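Local coordinates for protein Mannose/sialic acid-binding lectin (Polygonatum cyrtonema, PDB 3A0C) that probably binds mannose-type carbohydrates as a bulb-type lectin with the beta-prism II fold, at residues L57-L63 / D83-L87. Numbering follows the deposited sequence.
Sequences LHNNGNL and DHYVL
G61 lies over one face of the Y85 ring, its CA 3.6 Å from the ring centroid and only 10° off the ring normal, a CH-pi contact over the middle of that face. At the rim of the same ring, near its plane, the carbonyl oxygen of N59 approaches CE1. That oxygen also accepts a hydrogen bond from D83 N at 2.8 Å; the bond is fairly straight, although the donor is tilted from the carbonyl plane. The side chain of N59 turns alongside H84, both pointing the same way, with OD1 3.1 Å from H84 ND1 and the amide and imidazole planes 78° apart. Further along, L57 lays CD2 against the backbone of V86 and L87, 3.4 Å from L87 N, and L63 CD1 meets L87 CD1 at 3.7 Å where the two leucines cross at about a right angle.

The turn is a type I beta turn from H58 to G61 in the hairpin joining strands 54-57 and 63-66, so the contact ties one sheet of the beta-prism II lectin domain to strand 86-89 of another sheet and the chain leading into it. G61 closes the turn with a left-handed backbone conformation, its phi positive, that puts its CA against the Y85 ring. Within the hairpin, N60 OD1 closes an Asx turn by accepting from N62 N at 3.2 Å, from above its carbonyl plane.

CG of Y85 stands anti to its own carbonyl carbon (chi1 -62°), which brings the ring face against G61, and its hydroxyl is hydrogen-bonded to K81 O. S6 OG bonds both Y85 N and H58 O, bridging the two segments, while V102 of the second subunit packs on Y85.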
ATOM      1  N   LEU A  57       2.090   0.508  13.141  1.00 13.09           N
ATOM      2  CA  LEU A  57       2.959   1.301  12.275  1.00 13.33           C
ATOM      3  C   LEU A  57       2.710   2.770  12.686  1.00 13.84           C
ATOM      4  O   LEU A  57       1.653   3.324  12.420  1.00 12.39           O
ATOM      5  CB  LEU A  57       2.620   1.103  10.788  1.00 13.58           C
ATOM      6  CG  LEU A  57       3.398   2.016   9.817  1.00 13.16           C
ATOM      7  CD1 LEU A  57       4.877   1.771   9.970  1.00 13.44           C
ATOM      8  CD2 LEU A  57       2.980   1.767   8.386  1.00 12.61           C
ATOM      9  N   HIS A  58       3.676   3.384  13.357  1.00 16.01           N
ATOM     10  CA  HIS A  58       3.551   4.768  13.813  1.00 17.86           C
ATOM     11  C   HIS A  58       3.699   5.767  12.676  1.00 19.96           C
ATOM     12  O   HIS A  58       4.208   5.434  11.606  1.00 21.97           O
ATOM     13  CB  HIS A  58       4.607   5.061  14.880  1.00 16.99           C
ATOM     14  CG  HIS A  58       4.469   4.216  16.102  1.00 18.10           C
ATOM     15  ND1 HIS A  58       3.409   4.344  16.973  1.00 18.06           N
ATOM     16  CD2 HIS A  58       5.225   3.198  16.575  1.00 17.87           C
ATOM     17  CE1 HIS A  58       3.518   3.440  17.930  1.00 19.07           C
ATOM     18  NE2 HIS A  58       4.612   2.730  17.712  1.00 18.41           N
ATOM     19  N   ASN A  59       3.273   7.004  12.920  1.00 21.44           N
ATOM     20  CA  ASN A  59       3.356   8.041  11.899  1.00 22.11           C
ATOM     21  C   ASN A  59       4.768   8.468  11.562  1.00 21.98           C
ATOM     22  O   ASN A  59       4.960   9.280  10.658  1.00 23.37           O
ATOM     23  CB  ASN A  59       2.565   9.283  12.305  1.00 23.98           C
ATOM     24  CG  ASN A  59       1.076   9.043  12.354  1.00 24.21           C
ATOM     25  OD1 ASN A  59       0.513   8.382  11.492  1.00 24.70           O
ATOM     26  ND2 ASN A  59       0.427   9.601  13.362  1.00 26.20           N
ATOM     27  N   ASN A  60       5.756   7.945  12.289  1.00 21.74           N
ATOM     28  CA  ASN A  60       7.145   8.297  12.006  1.00 19.65           C
ATOM     29  C   ASN A  60       7.875   7.208  11.217  1.00 18.39           C
ATOM     30  O   ASN A  60       9.069   7.311  10.962  1.00 17.62           O
ATOM     31  CB  ASN A  60       7.908   8.652  13.295  1.00 20.67           C
ATOM     32  CG  ASN A  60       8.053   7.483  14.243  1.00 20.65           C
ATOM     33  OD1 ASN A  60       7.442   6.435  14.064  1.00 22.16           O
ATOM     34  ND2 ASN A  60       8.866   7.663  15.272  1.00 22.02           N
ATOM     35  N   GLY A  61       7.139   6.172  10.818  1.00 17.79           N
ATOM     36  CA  GLY A  61       7.730   5.121  10.013  1.00 15.50           C
ATOM     37  C   GLY A  61       8.244   3.941  10.789  1.00 13.42           C
ATOM     38  O   GLY A  61       8.747   2.990  10.202  1.00 14.22           O
ATOM     39  N   ASN A  62       8.107   3.990  12.103  1.00 12.47           N
ATOM     40  CA  ASN A  62       8.580   2.895  12.927  1.00 12.31           C
ATOM     41  C   ASN A  62       7.498   1.838  13.083  1.00 12.94           C
ATOM     42  O   ASN A  62       6.380   2.141  13.486  1.00 13.89           O
ATOM     43  CB  ASN A  62       9.038   3.421  14.303  1.00 10.89           C
ATOM     44  CG  ASN A  62       9.798   2.374  15.112  1.00 10.68           C
ATOM     45  OD1 ASN A  62      10.581   1.604  14.564  1.00 11.76           O
ATOM     46  ND2 ASN A  62       9.578   2.353  16.413  1.00 11.93           N
ATOM     47  N   LEU A  63       7.837   0.595  12.743  1.00 14.07           N
ATOM     48  CA  LEU A  63       6.916  -0.531  12.851  1.00 15.26           C
ATOM     49  C   LEU A  63       7.281  -1.297  14.133  1.00 15.78           C
ATOM     50  O   LEU A  63       8.383  -1.844  14.246  1.00 17.72           O
ATOM     51  CB  LEU A  63       7.069  -1.424  11.628  1.00 13.58           C
ATOM     52  CG  LEU A  63       6.068  -2.561  11.513  1.00 13.00           C
ATOM     53  CD1 LEU A  63       4.651  -2.020  11.382  1.00 12.10           C
ATOM     54  CD2 LEU A  63       6.448  -3.380  10.311  1.00 13.61           C
ATOM     55  N   ASP A  83       5.028  11.989   9.950  1.00 24.93           N
ATOM     56  CA  ASP A  83       4.106  12.272   8.850  1.00 24.62           C
ATOM     57  C   ASP A  83       3.084  11.138   8.840  1.00 24.06           C
ATOM     58  O   ASP A  83       2.386  10.918   9.833  1.00 22.95           O
ATOM     59  CB  ASP A  83       4.895  12.311   7.523  1.00 26.70           C
ATOM     60  CG  ASP A  83       4.108  12.925   6.368  1.00 27.39           C
ATOM     61  OD1 ASP A  83       3.050  12.378   6.003  1.00 28.68           O
ATOM     62  OD2 ASP A  83       4.557  13.957   5.821  1.00 29.51           O
ATOM     63  N   HIS A  84       3.009  10.428   7.715  1.00 23.13           N
ATOM     64  CA  HIS A  84       2.116   9.281   7.545  1.00 20.64           C
ATOM     65  C   HIS A  84       2.822   8.282   6.629  1.00 18.84           C
ATOM     66  O   HIS A  84       3.398   8.670   5.621  1.00 17.71           O
ATOM     67  CB  HIS A  84       0.778   9.717   6.941  1.00 23.12           C
ATOM     68  CG  HIS A  84      -0.137  10.389   7.922  1.00 24.18           C
ATOM     69  ND1 HIS A  84      -0.676   9.734   9.015  1.00 23.36           N
ATOM     70  CD2 HIS A  84      -0.581  11.666   7.994  1.00 22.65           C
ATOM     71  CE1 HIS A  84      -1.409  10.582   9.713  1.00 22.30           C
ATOM     72  NE2 HIS A  84      -1.368  11.760   9.116  1.00 22.56           N
ATOM     73  N   TYR A  85       2.795   7.006   7.014  1.00 17.59           N
ATOM     74  CA  TYR A  85       3.440   5.928   6.268  1.00 16.19           C
ATOM     75  C   TYR A  85       2.476   4.772   6.036  1.00 15.73           C
ATOM     76  O   TYR A  85       1.336   4.780   6.531  1.00 15.20           O
ATOM     77  CB  TYR A  85       4.662   5.410   7.033  1.00 17.32           C
ATOM     78  CG  TYR A  85       5.734   6.448   7.235  1.00 17.57           C
ATOM     79  CD1 TYR A  85       5.535   7.533   8.097  1.00 18.69           C
ATOM     80  CD2 TYR A  85       6.938   6.370   6.538  1.00 19.09           C
ATOM     81  CE1 TYR A  85       6.518   8.526   8.256  1.00 19.99           C
ATOM     82  CE2 TYR A  85       7.933   7.351   6.686  1.00 21.08           C
ATOM     83  CZ  TYR A  85       7.713   8.429   7.545  1.00 21.73           C
ATOM     84  OH  TYR A  85       8.681   9.400   7.691  1.00 21.43           O
ATOM     85  N   VAL A  86       2.941   3.768   5.296  1.00 14.39           N
ATOM     86  CA  VAL A  86       2.104   2.622   4.978  1.00 13.66           C
ATOM     87  C   VAL A  86       2.954   1.346   4.911  1.00 13.82           C
ATOM     88  O   VAL A  86       4.107   1.379   4.484  1.00 16.20           O
ATOM     89  CB  VAL A  86       1.353   2.846   3.596  1.00 13.22           C
ATOM     90  CG1 VAL A  86       2.354   2.834   2.429  1.00 10.68           C
ATOM     91  CG2 VAL A  86       0.265   1.801   3.397  1.00 11.25           C
ATOM     92  N   LEU A  87       2.376   0.238   5.353  1.00 13.42           N
ATOM     93  CA  LEU A  87       3.027  -1.067   5.333  1.00 11.72           C
ATOM     94  C   LEU A  87       2.284  -1.834   4.237  1.00 11.94           C
ATOM     95  O   LEU A  87       1.074  -2.048   4.345  1.00 13.76           O
ATOM     96  CB  LEU A  87       2.828  -1.752   6.686  1.00 12.00           C
ATOM     97  CG  LEU A  87       3.512  -3.086   6.988  1.00 14.21           C
ATOM     98  CD1 LEU A  87       3.119  -3.529   8.387  1.00 18.50           C
ATOM     99  CD2 LEU A  87       3.095  -4.144   5.998  1.00 18.10           C
TER